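Local coordinates for protein (R)-specific enoyl-CoA hydratase (Aeromonas punctata, PDB 1IQ6) that catalyses the hydration of short-chain trans-2-enoyl-CoA (four to six carbons) to (3R)-3-hydroxyacyl-CoA, acting as a homodimer in polyhydroxyalkanoate biosynthesis, at residues L38-A43 with E49-H54; T113-T118 with A124-A129; S60-L65 with L78-S83. All coordinates share one frame; numbering follows the deposited sequence.

Interaction 1. Residues L38-A43 with E49-H54; sequences LDPAFA and ERPIVH
Ala-43 in the short helix 40-44 and Arg-50 in the loop that follows have CA atoms 4.7 Å apart, the nearest pair of CA atoms across the contact, where the chain doubles back on itself. In this MaoC-like hot-dog fold the loop after helix 40-44 runs back past it, mostly at the surface, with about 20 Å from the centre of the contact to the centre of the chain. A methyl group and a proline ring make most of the contact, set against the facing backbone. Ala-43 points its methyl at the returning chain: Ala-43 CB lies 3.3 Å from Arg-50 C, and Ala-43 CB is 3.7 Å from Pro-51 CD. The pyrrolidine ring of Pro-51 lies against the start of the helix: its CG comes within 3.8 Å of Pro-40 CA, so one ring spans the first turn from Pro-40 to Ala-43. That turn is fixed by an N-cap. With the carboxylate carbon of Asp-39 trans to its own backbone N (chi1 -177°), OD2 is brought to the N-H groups of the first turn; it accepts from Ala-41 N, which meets it from above the carboxylate plane, and more weakly from Phe-42 N. The loop 49-54 then leads to residues by the probable substrate site: Ile-52 O accepts from His-37 ND1, and the ring of His-54 stacks on that of His-37, which by similarity helps bind the hydroxyacyl-CoA. At the outer end a water donates to both backbones, 2.7 Å from Pro-40 O and 2.6 Å from Glu-49 O.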
loop_
_atom_site.group_PDB
_atom_site.type_symbol
_atom_site.label_atom_id
_atom_site.label_comp_id
_atom_site.label_asym_id
_atom_site.label_seq_id
_atom_site.Cartn_x
_atom_site.Cartn_y
_atom_site.Cartn_z
ATOM N N LEU B 38 11.830 -3.440 12.928
ATOM C CA LEU B 38 11.621 -3.646 14.361
ATOM C C LEU B 38 12.842 -3.780 15.277
ATOM O O LEU B 38 12.846 -3.250 16.391
ATOM C CB LEU B 38 10.739 -4.884 14.546
ATOM C CG LEU B 38 9.499 -4.989 13.650
ATOM C CD1 LEU B 38 8.939 -6.400 13.699
ATOM C CD2 LEU B 38 8.456 -3.974 14.093
ATOM N N ASP B 39 13.865 -4.490 14.815
ATOM C CA ASP B 39 15.064 -4.743 15.617
ATOM C C ASP B 39 16.190 -3.718 15.469
ATOM O O ASP B 39 16.807 -3.608 14.411
ATOM C CB ASP B 39 15.587 -6.144 15.278
ATOM C CG ASP B 39 16.787 -6.548 16.112
ATOM O OD1 ASP B 39 17.260 -7.689 15.935
ATOM O OD2 ASP B 39 17.261 -5.740 16.935
ATOM N N PRO B 40 16.486 -2.966 16.545
ATOM C CA PRO B 40 17.553 -1.961 16.490
ATOM C C PRO B 40 18.945 -2.568 16.281
ATOM O O PRO B 40 19.796 -1.970 15.627
ATOM C CB PRO B 40 17.419 -1.242 17.831
ATOM C CG PRO B 40 16.899 -2.314 18.733
ATOM C CD PRO B 40 15.854 -2.984 17.875
ATOM N N ALA B 41 19.177 -3.751 16.843
ATOM C CA ALA B 41 20.467 -4.415 16.684
ATOM C C ALA B 41 20.670 -4.784 15.214
ATOM O O ALA B 41 21.735 -4.541 14.643
ATOM C CB ALA B 41 20.526 -5.668 17.557
ATOM N N PHE B 42 19.639 -5.366 14.607
ATOM C CA PHE B 42 19.699 -5.759 13.202
ATOM C C PHE B 42 19.796 -4.522 12.321
ATOM O O PHE B 42 20.592 -4.472 11.384
ATOM C CB PHE B 42 18.450 -6.547 12.803
ATOM C CG PHE B 42 18.424 -6.936 11.352
ATOM C CD1 PHE B 42 19.197 -7.996 10.889
ATOM C CD2 PHE B 42 17.665 -6.213 10.436
ATOM C CE1 PHE B 42 19.217 -8.329 9.535
ATOM C CE2 PHE B 42 17.681 -6.538 9.083
ATOM C CZ PHE B 42 18.457 -7.596 8.631
ATOM N N ALA B 43 18.967 -3.528 12.621
ATOM C CA ALA B 43 18.952 -2.288 11.858
ATOM C C ALA B 43 20.314 -1.604 11.873
ATOM O O ALA B 43 20.734 -1.015 10.877
ATOM C CB ALA B 43 17.887 -1.351 12.416
ATOM N N GLU B 49 20.920 2.097 9.823
ATOM C CA GLU B 49 21.383 2.207 11.206
ATOM C C GLU B 49 20.313 2.018 12.277
ATOM O O GLU B 49 20.617 1.582 13.386
ATOM C CB GLU B 49 22.086 3.551 11.423
ATOM C CG GLU B 49 23.284 3.768 10.516
ATOM C CD GLU B 49 24.137 4.941 10.946
ATOM O OE1 GLU B 49 24.678 4.899 12.071
ATOM O OE2 GLU B 49 24.268 5.904 10.161
ATOM N N ARG B 50 19.067 2.349 11.954
ATOM C CA ARG B 50 17.971 2.204 12.907
ATOM C C ARG B 50 16.686 1.757 12.214
ATOM O O ARG B 50 16.551 1.894 10.997
ATOM C CB ARG B 50 17.741 3.524 13.650
ATOM C CG ARG B 50 17.718 4.745 12.748
ATOM C CD ARG B 50 17.363 6.008 13.520
ATOM N NE ARG B 50 16.031 5.923 14.114
ATOM C CZ ARG B 50 15.400 6.939 14.692
ATOM N NH1 ARG B 50 14.189 6.762 15.205
ATOM N NH2 ARG B 50 15.974 8.134 14.753
ATOM N N PRO B 51 15.725 1.211 12.980
ATOM C CA PRO B 51 14.449 0.741 12.428
ATOM C C PRO B 51 13.707 1.783 11.592
ATOM O O PRO B 51 13.602 2.951 11.973
ATOM C CB PRO B 51 13.663 0.335 13.672
ATOM C CG PRO B 51 14.750 -0.115 14.613
ATOM C CD PRO B 51 15.782 0.965 14.433
ATOM N N ILE B 52 13.180 1.334 10.457
ATOM C CA ILE B 52 12.445 2.207 9.555
ATOM C C ILE B 52 11.005 1.739 9.378
ATOM O O ILE B 52 10.696 0.559 9.548
ATOM C CB ILE B 52 13.136 2.284 8.174
ATOM C CG1 ILE B 52 13.163 0.903 7.511
ATOM C CG2 ILE B 52 14.556 2.810 8.342
ATOM C CD1 ILE B 52 13.753 0.913 6.112
ATOM N N VAL B 53 10.126 2.681 9.055
ATOM C CA VAL B 53 8.710 2.391 8.844
ATOM C C VAL B 53 8.502 1.694 7.494
ATOM O O VAL B 53 9.152 2.051 6.514
ATOM C CB VAL B 53 7.891 3.707 8.854
ATOM C CG1 VAL B 53 6.427 3.423 8.579
ATOM C CG2 VAL B 53 8.063 4.409 10.194
ATOM N N HIS B 54 7.610 0.706 7.445
ATOM C CA HIS B 54 7.329 -0.003 6.193
ATOM C C HIS B 54 6.914 0.993 5.121
ATOM O O HIS B 54 6.045 1.829 5.353
ATOM C CB HIS B 54 6.154 -0.969 6.337
ATOM C CG HIS B 54 6.355 -2.049 7.347
ATOM N ND1 HIS B 54 6.409 -1.804 8.701
ATOM C CD2 HIS B 54 6.431 -3.392 7.202
ATOM C CE1 HIS B 54 6.503 -2.952 9.349
ATOM N NE2 HIS B 54 6.518 -3.931 8.462
HETATM O O HOH W 1 19.437 0.659 15.454
#

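Interaction 2. Residues T113-T118 with A124-A129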
loop_
_atom_site.group_PDB
_atom_site.type_symbol
_atom_site.label_atom_id
_atom_site.label_comp_id
_atom_site.label_asym_id
_atom_site.label_seq_id
_atom_site.Cartn_x
_atom_site.Cartn_y
_atom_site.Cartn_z
ATOM N N THR B 113 -1.076 13.109 -8.153
ATOM C CA THR B 113 0.303 12.830 -7.781
ATOM C C THR B 113 0.240 12.637 -6.266
ATOM O O THR B 113 -0.401 13.413 -5.556
ATOM C CB THR B 113 1.234 13.994 -8.169
ATOM O OG1 THR B 113 1.459 13.952 -9.586
ATOM C CG2 THR B 113 2.571 13.896 -7.447
ATOM N N THR B 114 0.889 11.581 -5.789
ATOM C CA THR B 114 0.885 11.222 -4.373
ATOM C C THR B 114 2.311 11.175 -3.836
ATOM O O THR B 114 3.134 10.400 -4.320
ATOM C CB THR B 114 0.219 9.851 -4.200
ATOM O OG1 THR B 114 0.922 8.878 -4.984
ATOM C CG2 THR B 114 -1.227 9.906 -4.683
ATOM N N ARG B 115 2.589 11.997 -2.829
ATOM C CA ARG B 115 3.926 12.072 -2.252
ATOM C C ARG B 115 3.966 12.032 -0.735
ATOM O O ARG B 115 3.059 12.519 -0.067
ATOM C CB ARG B 115 4.610 13.360 -2.724
ATOM C CG ARG B 115 4.766 13.401 -4.225
ATOM C CD ARG B 115 5.407 14.666 -4.749
ATOM N NE ARG B 115 5.666 14.490 -6.176
ATOM C CZ ARG B 115 5.964 15.464 -7.027
ATOM N NH1 ARG B 115 6.180 15.175 -8.304
ATOM N NH2 ARG B 115 6.035 16.720 -6.614
ATOM N N ILE B 116 5.024 11.422 -0.205
ATOM C CA ILE B 116 5.250 11.361 1.236
ATOM C C ILE B 116 6.586 12.060 1.459
ATOM O O ILE B 116 7.587 11.715 0.819
ATOM C CB ILE B 116 5.403 9.914 1.765
ATOM C CG1 ILE B 116 4.118 9.108 1.554
ATOM C CG2 ILE B 116 5.770 9.951 3.258
ATOM C CD1 ILE B 116 2.944 9.576 2.396
ATOM N N PHE B 117 6.598 13.050 2.348
ATOM C CA PHE B 117 7.822 13.771 2.676
ATOM C C PHE B 117 8.235 13.454 4.105
ATOM O O PHE B 117 7.389 13.305 4.985
ATOM C CB PHE B 117 7.635 15.289 2.544
ATOM C CG PHE B 117 7.628 15.780 1.129
ATOM C CD1 PHE B 117 6.439 15.848 0.412
ATOM C CD2 PHE B 117 8.817 16.143 0.501
ATOM C CE1 PHE B 117 6.433 16.271 -0.920
ATOM C CE2 PHE B 117 8.817 16.567 -0.833
ATOM C CZ PHE B 117 7.618 16.628 -1.539
ATOM N N THR B 118 9.540 13.356 4.322
ATOM C CA THR B 118 10.072 13.074 5.645
ATOM C C THR B 118 9.911 14.300 6.526
ATOM O O THR B 118 9.513 15.371 6.070
ATOM C CB THR B 118 11.566 12.756 5.591
ATOM O OG1 THR B 118 12.278 13.922 5.148
ATOM C CG2 THR B 118 11.835 11.600 4.638
ATOM N N ALA B 124 10.200 10.896 0.319
ATOM C CA ALA B 124 10.390 9.505 0.731
ATOM C C ALA B 124 9.657 8.525 -0.184
ATOM O O ALA B 124 10.159 7.432 -0.465
ATOM C CB ALA B 124 9.919 9.327 2.167
ATOM N N VAL B 125 8.472 8.918 -0.643
ATOM C CA VAL B 125 7.661 8.080 -1.523
ATOM C C VAL B 125 6.974 8.969 -2.545
ATOM O O VAL B 125 6.485 10.044 -2.209
ATOM C CB VAL B 125 6.559 7.326 -0.737
ATOM C CG1 VAL B 125 5.818 6.364 -1.666
ATOM C CG2 VAL B 125 7.171 6.583 0.445
ATOM N N THR B 126 6.947 8.526 -3.796
ATOM C CA THR B 126 6.275 9.297 -4.832
ATOM C C THR B 126 5.588 8.358 -5.811
ATOM O O THR B 126 5.955 7.193 -5.938
ATOM C CB THR B 126 7.258 10.227 -5.580
ATOM O OG1 THR B 126 6.513 11.094 -6.446
ATOM C CG2 THR B 126 8.262 9.422 -6.397
ATOM N N GLY B 127 4.571 8.866 -6.488
ATOM C CA GLY B 127 3.854 8.045 -7.441
ATOM C C GLY B 127 2.574 8.729 -7.850
ATOM O O GLY B 127 2.414 9.934 -7.641
ATOM N N GLU B 128 1.661 7.955 -8.427
ATOM C CA GLU B 128 0.383 8.482 -8.883
ATOM C C GLU B 128 -0.772 7.547 -8.567
ATOM O O GLU B 128 -0.644 6.324 -8.662
ATOM C CB GLU B 128 0.407 8.699 -10.397
ATOM C CG GLU B 128 1.336 9.775 -10.900
ATOM C CD GLU B 128 1.336 9.836 -12.415
ATOM O OE1 GLU B 128 1.796 8.864 -13.047
ATOM O OE2 GLU B 128 0.866 10.848 -12.974
ATOM N N ALA B 129 -1.903 8.132 -8.199
ATOM C CA ALA B 129 -3.100 7.365 -7.917
ATOM C C ALA B 129 -4.111 7.650 -9.020
ATOM O O ALA B 129 -4.151 8.748 -9.579
ATOM C CB ALA B 129 -3.687 7.768 -6.568
HETATM O O HOH W 2 -0.316 12.628 -11.527
HETATM O O HOH W 3 7.889 12.211 -8.381
#
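Ile-116 O is gripped by two backbone donors, Ala-124 N at 2.8 Å and Val-125 N at 3.3 Å, which places both residues opposite Ile-116 in a classic beta bulge. Val-125 O answers by accepting from Ile-116 N at 2.8 Å. Further along the antiparallel pair, Thr-114 N gives an almost straight bond to Gly-127 O (179° at the hydrogen), though the donor stands above the carbonyl plane. On the buried face Ile-116 and Val-125 run alongside one another, branch against branch, with their CB atoms 3.8 Å apart; Leu-58 of helix 55-68 packs on Val-125. Thr-114 sits on this face too, and its CG2 touches Ala-129 CB at 3.8 Å.

Thr-113, Arg-115, Thr-126 and Glu-128 give the other face a polar patch. The extended chain of Arg-115 runs alongside Thr-126, whose OG1 sits near the guanidinium plane at its edge, 3.5 Å from Arg-115 NE. One water is held by Thr-126 OG1, with only a weak bond from Arg-115 NH1; another links Thr-113 OG1 to Glu-128 OE2, to which it donates at 2.6 Å. Strands 109-117 and 123-132 thus form an antiparallel hairpin with a classic bulge near the turn, and its apolar face packs on helix 55-68, as in the hot-dog fold.

Interaction 3. Residues S60-L65 with L78-S83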
loop_
_atom_site.group_PDB
_atom_site.type_symbol
_atom_site.label_atom_id
_atom_site.label_comp_id
_atom_site.label_asym_id
_atom_site.label_seq_id
_atom_site.Cartn_x
_atom_site.Cartn_y
_atom_site.Cartn_z
ATOM N N SER B 60 0.054 3.839 2.589
ATOM C CA SER B 60 -1.346 3.683 2.967
ATOM C C SER B 60 -2.022 5.012 3.307
ATOM O O SER B 60 -3.248 5.119 3.250
ATOM C CB SER B 60 -1.465 2.710 4.143
ATOM O OG SER B 60 -1.072 1.404 3.746
ATOM N N LEU B 61 -1.230 6.026 3.648
ATOM C CA LEU B 61 -1.792 7.334 3.972
ATOM C C LEU B 61 -2.494 7.952 2.768
ATOM O O LEU B 61 -3.385 8.785 2.924
ATOM C CB LEU B 61 -0.703 8.283 4.477
ATOM C CG LEU B 61 -0.174 7.966 5.880
ATOM C CD1 LEU B 61 0.918 8.951 6.252
ATOM C CD2 LEU B 61 -1.318 8.032 6.895
ATOM N N PHE B 62 -2.092 7.556 1.563
ATOM C CA PHE B 62 -2.738 8.098 0.369
ATOM C C PHE B 62 -4.207 7.690 0.365
ATOM O O PHE B 62 -5.073 8.470 -0.021
ATOM C CB PHE B 62 -2.055 7.580 -0.901
ATOM C CG PHE B 62 -0.615 8.016 -1.050
ATOM C CD1 PHE B 62 0.298 7.201 -1.715
ATOM C CD2 PHE B 62 -0.171 9.232 -0.534
ATOM C CE1 PHE B 62 1.633 7.581 -1.864
ATOM C CE2 PHE B 62 1.164 9.629 -0.675
ATOM C CZ PHE B 62 2.071 8.805 -1.340
ATOM N N SER B 63 -4.483 6.466 0.810
ATOM C CA SER B 63 -5.851 5.962 0.854
ATOM C C SER B 63 -6.694 6.880 1.739
ATOM O O SER B 63 -7.840 7.188 1.416
ATOM C CB SER B 63 -5.873 4.528 1.397
ATOM O OG SER B 63 -7.066 3.858 1.024
ATOM N N GLY B 64 -6.110 7.323 2.849
ATOM C CA GLY B 64 -6.813 8.211 3.755
ATOM C C GLY B 64 -7.133 9.555 3.121
ATOM O O GLY B 64 -8.252 10.049 3.228
ATOM N N LEU B 65 -6.150 10.158 2.462
ATOM C CA LEU B 65 -6.373 11.447 1.818
ATOM C C LEU B 65 -7.353 11.338 0.655
ATOM O O LEU B 65 -8.259 12.163 0.512
ATOM C CB LEU B 65 -5.052 12.028 1.314
ATOM C CG LEU B 65 -4.174 12.683 2.379
ATOM C CD1 LEU B 65 -2.841 13.099 1.768
ATOM C CD2 LEU B 65 -4.904 13.890 2.958
ATOM N N LEU B 78 -8.489 2.820 -8.252
ATOM C CA LEU B 78 -8.347 2.049 -9.482
ATOM C C LEU B 78 -6.883 1.637 -9.660
ATOM O O LEU B 78 -6.588 0.562 -10.180
ATOM C CB LEU B 78 -8.810 2.863 -10.697
ATOM C CG LEU B 78 -10.291 3.255 -10.751
ATOM C CD1 LEU B 78 -10.566 3.979 -12.061
ATOM C CD2 LEU B 78 -11.175 2.019 -10.642
ATOM N N GLY B 79 -5.963 2.492 -9.220
ATOM C CA GLY B 79 -4.555 2.170 -9.348
ATOM C C GLY B 79 -3.664 3.071 -8.519
ATOM O O GLY B 79 -4.047 4.187 -8.170
ATOM N N GLN B 80 -2.474 2.578 -8.194
ATOM C CA GLN B 80 -1.507 3.348 -7.420
ATOM C C GLN B 80 -0.101 2.898 -7.765
ATOM O O GLN B 80 0.207 1.708 -7.693
ATOM C CB GLN B 80 -1.739 3.162 -5.915
ATOM C CG GLN B 80 -0.700 3.857 -5.026
ATOM C CD GLN B 80 -0.846 5.375 -5.001
ATOM O OE1 GLN B 80 -1.876 5.904 -4.577
ATOM N NE2 GLN B 80 0.192 6.079 -5.446
ATOM N N SER B 81 0.745 3.839 -8.172
ATOM C CA SER B 81 2.136 3.526 -8.478
ATOM C C SER B 81 2.952 4.084 -7.317
ATOM O O SER B 81 2.627 5.148 -6.777
ATOM C CB SER B 81 2.573 4.170 -9.801
ATOM O OG SER B 81 2.523 5.582 -9.738
ATOM N N LEU B 82 3.993 3.362 -6.921
ATOM C CA LEU B 82 4.829 3.777 -5.802
ATOM C C LEU B 82 6.308 3.570 -6.058
ATOM O O LEU B 82 6.723 2.527 -6.546
ATOM C CB LEU B 82 4.451 2.982 -4.549
ATOM C CG LEU B 82 2.999 3.075 -4.088
ATOM C CD1 LEU B 82 2.688 1.912 -3.151
ATOM C CD2 LEU B 82 2.746 4.406 -3.412
ATOM N N SER B 83 7.103 4.580 -5.720
ATOM C CA SER B 83 8.547 4.502 -5.839
ATOM C C SER B 83 9.055 4.964 -4.474
ATOM O O SER B 83 8.697 6.048 -4.009
ATOM C CB SER B 83 9.053 5.421 -6.950
ATOM O OG SER B 83 8.610 4.962 -8.219
#
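Phe-62 reaches from helix 55-68 to the strand and meets two side chains there, Leu-82 and Gln-80. Leu-82 CD2 comes to the ring edge, in the ring plane, 3.7 Å from Phe-62 CE1; leucine and phenylalanine extend from opposite sides and overlap near their ends. Gln-80 lies across the phenylalanine, nearly perpendicular to it, and its amide plane is turned only 29° from that of the ring. Gln-80 OE1 is 3.8 Å from Phe-62 CD1, an oblique approach, and Gln-80 NE2 lies 3.9 Å from the same carbon. No hydrogen bond joins the segments; the contact between them is purely van der Waals, with Phe-62 CA and Gln-80 CA still 9.2 Å apart.

The amide owes its place to its torsions and its bonds. CG of Gln-80 is trans to the backbone N (chi1 176°), which sends the chain toward the helix, and a bend at chi2 (72°) folds the amide back beside its own strand. There Gln-80 NE2 donates to Ser-81 O at 2.9 Å, with that oxygen close to the amide plane. Thr-114 OG1 is a second partner of NE2, and the hydroxyl of Tyr-77 bonds to OE1. With both its ends engaged, this buried amide has its flip state and rotation probably well defined.

Residues 79-83 pair antiparallel with a strand of the second subunit, continuing the sheet across the dimer, while Ser-63 OG of the helix bonds to Asp-32 OD2 of that subunit. Val-125 of strand 123-132 packs on Leu-82, beside Phe-84, a probable substrate-binding residue. Helix 55-68 lies against the face of the sheet, as the central helix of a hot-dog fold does: Phe-62 also packs on Thr-114 and Ile-116 of strand 109-117, and Leu-61 and Leu-65 on strand 93-103.

How the interactions relate
From the N terminus, interaction 1 comes first and closes a short loop, with five residues between its segments, in the excursion that precedes helix 55-68. Interaction 3 follows, spanning the twelve residues that carry the chain from that helix into strand 76-84. Interaction 2 comes last and closes the hairpin 109-117/123-132. The three are in series, none enclosing or crossing another. Interactions 2 and 3, with centres about 8 Å apart, share one sheet: strands 123-132 and 76-84 are neighbours, joined through Thr-126 O to Ser-83 N and Glu-128 N to Ser-81 OG. Interaction 1 stands apart, its centre more than 20 Å from either.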